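CBS domain-containing protein CBSX2, chloroplastic (Arabidopsis thaliana, PDB 3SL7) probably regulates the chloroplast thioredoxin system, and through it plant development, by means of a single pair of CBS domains. Local coordinates at residues A[113-117]-A[118-122]; A[149-152]-A[153-157]. All blocks are in the same frame, centred on the assembly; numbering follows the deposited sequence.

Both contacts are local and belong to the second CBS motif, but they do different jobs. Interaction 1 is the start of helix 117-124, partly buried, where a loop passes into the helix and polar atoms cap its first turn: a side-chain cap and a water on the outer face, Leu117 and two alanines on the inner. Interaction 2 is mid-helix, in 147-159, mostly buried, with four regular backbone bonds, aliphatic side chains on its buried faces and Arg152 and Gln156 on its outer one. Their inner faces meet, Leu117 CD2 lying 3.7 Å from Ala153 CB and Ala121 CB 4.0 Å from Val150 CG1, so the two helices are packed on each other. Each also touches the second subunit.

Interaction 1: A[113-117]-A[118-122]; sequences DSTNL and EDAAR
Asn116 is the N-cap of helix 117-124, and its amide oxygen takes the backbone N-H of Asp119: OD1 to N is 2.9 Å, with the donor tilted 18° from the carbonyl plane. CG stands anti to the backbone N (chi1 169°), and the turn about the next bond (chi2 -95°) brings OD1 to the first turn. The same oxygen lies 3.3 Å from Glu118 CB, alongside the start of that side chain. With an alanine here the N-H of Asp119 would probably lose its side-chain acceptor, and the first turn would be likelier to fray. Behind the cap the backbone takes over, Ala120 N donating to Asn116 O at 2.9 Å and Ala121 N to Leu117 O at 2.8 Å. The tightly packed side is that of Leu117, Ala120 and Ala121, all buried; at its margin Thr115 CG2 meets Ala120 CB, methyl to methyl, at 4.1 Å. The outer side is looser. There a water accepts from Asn116 N at 3.0 Å and gives only a weak bond to Asp119 OD2, so that it bridges the two residues where a capping box would join them directly. An aspartate in the first turn probably also suits the positive end of the helix dipole. Just ahead of the cap, Thr115 OG1 is hydrogen-bonded to Arg112 N, tying the loop back to strand 111-112. Inward, Ala120 rests on Val6 of helix 6-9 and on Leu145 of strand 141-146, while Leu117 and Ala121 face helix 147-159. Phe85 of the second subunit packs on Leu117, Glu118 and Ala121.

Interaction 2: A[149-152]-A[153-157]; sequences NVVR and AALQI
Helix 147-159, the closing helix of the second CBS motif, carries Val151 and Leu155 one turn apart on a face turned to the second subunit. The two side chains run side by side, Val151 CG1 against Leu155 CD2 at 3.4 Å. That is tighter than ordinary van der Waals contact, and with both torsions of Leu155 off staggered values (chi1 -95°, chi2 -24°) the exact placing of its methyls is doubtful. Val33 of the second subunit packs on Val151, and Ile92 of that subunit on Leu155. Beneath them the backbone is regular alpha-helix: Ala153 N, Ala154 N, Leu155 N and Gln156 N each donate to the carbonyl four residues back, the last to Arg152 O at 2.9 Å. A different face is polar at its outer end. Arg152 runs out extended, CG anti to the backbone N (chi1 -172°), and its NH1 stays 4.3 Å from Gln156 OE1, near but not bonded; Phe9 of helix 6-9 lies against both residues. Asn149 donates an N-H from ND2 to Thr11 OG1. Toward helix 117-124 lie Val150, on Ala121 and Leu124, and Ala153, on Leu117; within the helix the Ala153 methyl CB sits 3.4 Å from Val150 O.

Interaction 1: A[113-117]-A[118-122]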
ATOM      1  N   ASP A 113      -3.872  22.507  -2.976  1.00 24.70           N
ATOM      2  CA  ASP A 113      -2.629  22.536  -2.206  1.00 31.18           C
ATOM      3  C   ASP A 113      -2.719  23.489  -1.008  1.00 35.90           C
ATOM      4  O   ASP A 113      -1.983  23.345  -0.031  1.00 27.85           O
ATOM      5  CB  ASP A 113      -1.404  22.858  -3.078  1.00 31.57           C
ATOM      6  CG  ASP A 113      -1.522  24.169  -3.821  1.00 31.38           C
ATOM      7  OD1 ASP A 113      -2.319  25.056  -3.426  1.00 27.26           O
ATOM      8  OD2 ASP A 113      -0.789  24.310  -4.817  1.00 30.79           O
ATOM      9  N   SER A 114      -3.644  24.447  -1.084  1.00 23.07           N
ATOM     10  CA  SER A 114      -3.836  25.438  -0.031  1.00 30.50           C
ATOM     11  C   SER A 114      -4.734  24.921   1.082  1.00 29.53           C
ATOM     12  O   SER A 114      -4.883  25.567   2.110  1.00 30.43           O
ATOM     13  CB  SER A 114      -4.458  26.705  -0.615  1.00 36.45           C
ATOM     14  OG  SER A 114      -5.638  26.374  -1.335  1.00 32.33           O
ATOM     15  N   THR A 115      -5.336  23.757   0.875  1.00 31.26           N
ATOM     16  CA  THR A 115      -6.227  23.191   1.877  1.00 30.19           C
ATOM     17  C   THR A 115      -5.480  22.961   3.177  1.00 28.43           C
ATOM     18  O   THR A 115      -4.365  22.457   3.177  1.00 32.71           O
ATOM     19  CB  THR A 115      -6.847  21.870   1.385  1.00 34.37           C
ATOM     20  OG1 THR A 115      -7.638  22.133   0.227  1.00 30.05           O
ATOM     21  CG2 THR A 115      -7.735  21.257   2.450  1.00 36.29           C
ATOM     22  N   ASN A 116      -6.104  23.361   4.280  1.00 34.49           N
ATOM     23  CA  ASN A 116      -5.549  23.160   5.609  1.00 32.04           C
ATOM     24  C   ASN A 116      -5.293  21.677   5.853  1.00 32.32           C
ATOM     25  O   ASN A 116      -6.145  20.838   5.579  1.00 32.25           O
ATOM     26  CB  ASN A 116      -6.499  23.736   6.662  1.00 32.45           C
ATOM     27  CG  ASN A 116      -6.121  23.333   8.074  1.00 38.51           C
ATOM     28  OD1 ASN A 116      -6.641  22.357   8.618  1.00 42.71           O
ATOM     29  ND2 ASN A 116      -5.212  24.089   8.677  1.00 47.35           N
ATOM     30  N   LEU A 117      -4.104  21.355   6.347  1.00 34.15           N
ATOM     31  CA  LEU A 117      -3.697  19.958   6.496  1.00 29.97           C
ATOM     32  C   LEU A 117      -4.622  19.180   7.420  1.00 30.00           C
ATOM     33  O   LEU A 117      -4.979  18.040   7.118  1.00 32.62           O
ATOM     34  CB  LEU A 117      -2.256  19.850   6.991  1.00 30.08           C
ATOM     35  CG  LEU A 117      -1.698  18.424   7.066  1.00 29.66           C
ATOM     36  CD1 LEU A 117      -1.628  17.818   5.679  1.00 32.07           C
ATOM     37  CD2 LEU A 117      -0.336  18.418   7.717  1.00 40.25           C
ATOM     38  N   GLU A 118      -5.001  19.776   8.547  1.00 27.57           N
ATOM     39  CA  GLU A 118      -5.893  19.107   9.496  1.00 29.99           C
ATOM     40  C   GLU A 118      -7.264  18.827   8.888  1.00 34.43           C
ATOM     41  O   GLU A 118      -7.842  17.780   9.136  1.00 31.23           O
ATOM     42  CB  GLU A 118      -6.043  19.915  10.793  1.00 30.01           C
ATOM     43  CG  GLU A 118      -4.707  20.195  11.468  1.00 45.04           C
ATOM     44  CD  GLU A 118      -4.829  20.511  12.960  1.00 59.41           C
ATOM     45  OE1 GLU A 118      -5.847  20.126  13.577  1.00 60.59           O
ATOM     46  OE2 GLU A 118      -3.900  21.139  13.515  1.00 78.07           O
ATOM     47  N   ASP A 119      -7.793  19.771   8.115  1.00 30.61           N
ATOM     48  CA  ASP A 119      -9.045  19.540   7.403  1.00 39.12           C
ATOM     49  C   ASP A 119      -8.878  18.378   6.426  1.00 30.55           C
ATOM     50  O   ASP A 119      -9.702  17.472   6.386  1.00 36.14           O
ATOM     51  CB  ASP A 119      -9.474  20.790   6.641  1.00 33.39           C
ATOM     52  CG  ASP A 119     -10.119  21.825   7.537  1.00 45.29           C
ATOM     53  OD1 ASP A 119     -10.114  21.636   8.769  1.00 46.00           O
ATOM     54  OD2 ASP A 119     -10.633  22.834   7.006  1.00 59.01           O
ATOM     55  N   ALA A 120      -7.808  18.415   5.639  1.00 25.85           N
ATOM     56  CA  ALA A 120      -7.568  17.368   4.657  1.00 32.69           C
ATOM     57  C   ALA A 120      -7.409  16.013   5.335  1.00 28.96           C
ATOM     58  O   ALA A 120      -7.923  15.007   4.862  1.00 32.42           O
ATOM     59  CB  ALA A 120      -6.352  17.700   3.808  1.00 29.78           C
ATOM     60  N   ALA A 121      -6.718  15.990   6.467  1.00 26.62           N
ATOM     61  CA  ALA A 121      -6.500  14.743   7.181  1.00 30.38           C
ATOM     62  C   ALA A 121      -7.831  14.090   7.565  1.00 41.02           C
ATOM     63  O   ALA A 121      -8.015  12.883   7.413  1.00 35.45           O
ATOM     64  CB  ALA A 121      -5.638  14.990   8.412  1.00 28.95           C
ATOM     65  N   ARG A 122      -8.753  14.906   8.061  1.00 36.54           N
ATOM     66  CA  ARG A 122     -10.085  14.458   8.441  1.00 42.15           C
ATOM     67  C   ARG A 122     -10.787  13.800   7.257  1.00 35.78           C
ATOM     68  O   ARG A 122     -11.389  12.736   7.385  1.00 39.10           O
ATOM     69  CB  ARG A 122     -10.886  15.671   8.919  1.00 38.85           C
ATOM     70  CG  ARG A 122     -11.992  15.379   9.913  1.00 65.54           C
ATOM     71  CD  ARG A 122     -12.359  16.655  10.674  1.00 62.94           C
ATOM     72  NE  ARG A 122     -11.197  17.220  11.360  1.00 70.33           N
ATOM     73  CZ  ARG A 122     -11.245  18.219  12.235  1.00 77.22           C
ATOM     74  NH1 ARG A 122     -12.407  18.781  12.541  1.00 97.09           N
ATOM     75  NH2 ARG A 122     -10.128  18.657  12.810  1.00 68.02           N
TER
HETATM   76  O   HOH W   1      -8.929  24.435   4.463  1.00 46.15           O

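Interaction 2: A[149-152]-A[153-157]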
ATOM      1  N   ASN A 149       1.387  10.321   3.664  1.00 31.17           N
ATOM      2  CA  ASN A 149       1.812  11.715   3.622  1.00 31.50           C
ATOM      3  C   ASN A 149       1.486  12.413   4.930  1.00 34.37           C
ATOM      4  O   ASN A 149       2.267  13.220   5.417  1.00 31.29           O
ATOM      5  CB  ASN A 149       1.120  12.479   2.489  1.00 25.20           C
ATOM      6  CG  ASN A 149       1.573  12.041   1.120  1.00 29.83           C
ATOM      7  OD1 ASN A 149       2.696  11.558   0.949  1.00 32.97           O
ATOM      8  ND2 ASN A 149       0.696  12.222   0.120  1.00 19.20           N
ATOM      9  N   VAL A 150       0.311  12.121   5.482  1.00 32.23           N
ATOM     10  CA  VAL A 150      -0.136  12.798   6.694  1.00 27.40           C
ATOM     11  C   VAL A 150       0.717  12.357   7.873  1.00 33.91           C
ATOM     12  O   VAL A 150       1.104  13.165   8.707  1.00 29.63           O
ATOM     13  CB  VAL A 150      -1.633  12.542   6.978  1.00 29.86           C
ATOM     14  CG1 VAL A 150      -2.036  13.156   8.315  1.00 22.10           C
ATOM     15  CG2 VAL A 150      -2.494  13.100   5.842  1.00 29.65           C
ATOM     16  N   VAL A 151       1.030  11.072   7.939  1.00 26.60           N
ATOM     17  CA  VAL A 151       1.925  10.588   8.985  1.00 26.92           C
ATOM     18  C   VAL A 151       3.311  11.241   8.851  1.00 29.83           C
ATOM     19  O   VAL A 151       3.927  11.658   9.834  1.00 29.51           O
ATOM     20  CB  VAL A 151       2.046   9.070   8.930  1.00 34.09           C
ATOM     21  CG1 VAL A 151       3.088   8.570   9.941  1.00 36.81           C
ATOM     22  CG2 VAL A 151       0.680   8.439   9.175  1.00 28.53           C
ATOM     23  N   ARG A 152       3.794  11.334   7.622  1.00 31.21           N
ATOM     24  CA  ARG A 152       5.066  11.985   7.361  1.00 40.67           C
ATOM     25  C   ARG A 152       5.047  13.409   7.898  1.00 40.73           C
ATOM     26  O   ARG A 152       6.031  13.878   8.471  1.00 38.45           O
ATOM     27  CB  ARG A 152       5.355  11.988   5.862  1.00 38.23           C
ATOM     28  CG  ARG A 152       6.740  12.462   5.484  1.00 41.25           C
ATOM     29  CD  ARG A 152       7.012  12.139   4.024  1.00 58.23           C
ATOM     30  NE  ARG A 152       8.186  12.838   3.515  1.00 83.83           N
ATOM     31  CZ  ARG A 152       8.182  14.107   3.116  1.00 84.17           C
ATOM     32  NH1 ARG A 152       7.066  14.820   3.175  1.00 66.19           N
ATOM     33  NH2 ARG A 152       9.295  14.666   2.662  1.00 96.65           N
ATOM     34  N   ALA A 153       3.921  14.092   7.729  1.00 32.56           N
ATOM     35  CA  ALA A 153       3.799  15.470   8.208  1.00 36.30           C
ATOM     36  C   ALA A 153       3.879  15.544   9.726  1.00 38.27           C
ATOM     37  O   ALA A 153       4.613  16.363  10.273  1.00 35.66           O
ATOM     38  CB  ALA A 153       2.512  16.117   7.708  1.00 33.96           C
ATOM     39  N   ALA A 154       3.127  14.687  10.411  1.00 31.26           N
ATOM     40  CA  ALA A 154       3.173  14.654  11.876  1.00 34.64           C
ATOM     41  C   ALA A 154       4.590  14.377  12.380  1.00 40.90           C
ATOM     42  O   ALA A 154       5.046  14.975  13.355  1.00 37.88           O
ATOM     43  CB  ALA A 154       2.200  13.616  12.418  1.00 27.73           C
ATOM     44  N   LEU A 155       5.289  13.471  11.706  1.00 33.88           N
ATOM     45  CA  LEU A 155       6.665  13.144  12.065  1.00 32.03           C
ATOM     46  C   LEU A 155       7.595  14.346  11.880  1.00 49.35           C
ATOM     47  O   LEU A 155       8.381  14.678  12.768  1.00 46.61           O
ATOM     48  CB  LEU A 155       7.165  11.995  11.199  1.00 46.00           C
ATOM     49  CG  LEU A 155       7.109  10.528  11.648  1.00 46.22           C
ATOM     50  CD1 LEU A 155       7.081  10.302  13.157  1.00 41.81           C
ATOM     51  CD2 LEU A 155       6.170   9.618  10.857  1.00 65.36           C
ATOM     52  N   GLN A 156       7.514  14.985  10.715  1.00 41.06           N
ATOM     53  CA  GLN A 156       8.381  16.113  10.401  1.00 57.99           C
ATOM     54  C   GLN A 156       8.143  17.259  11.375  1.00 60.17           C
ATOM     55  O   GLN A 156       9.074  17.950  11.781  1.00 54.20           O
ATOM     56  CB  GLN A 156       8.154  16.587   8.967  1.00 49.62           C
ATOM     57  CG  GLN A 156       8.980  17.803   8.584  1.00 67.54           C
ATOM     58  CD  GLN A 156       8.696  18.278   7.173  1.00 89.64           C
ATOM     59  OE1 GLN A 156       8.628  17.481   6.235  1.00 95.72           O
ATOM     60  NE2 GLN A 156       8.521  19.585   7.015  1.00 89.72           N
ATOM     61  N   ILE A 157       6.884  17.447  11.749  1.00 46.04           N
ATOM     62  CA  ILE A 157       6.511  18.497  12.675  1.00 53.72           C
ATOM     63  C   ILE A 157       7.125  18.243  14.043  1.00 47.17           C
ATOM     64  O   ILE A 157       7.724  19.135  14.638  1.00 57.97           O
ATOM     65  CB  ILE A 157       4.982  18.626  12.770  1.00 47.40           C
ATOM     66  CG1 ILE A 157       4.420  19.109  11.432  1.00 35.93           C
ATOM     67  CG2 ILE A 157       4.592  19.581  13.876  1.00 43.12           C
ATOM     68  CD1 ILE A 157       2.903  19.113  11.374  1.00 38.62           C
TER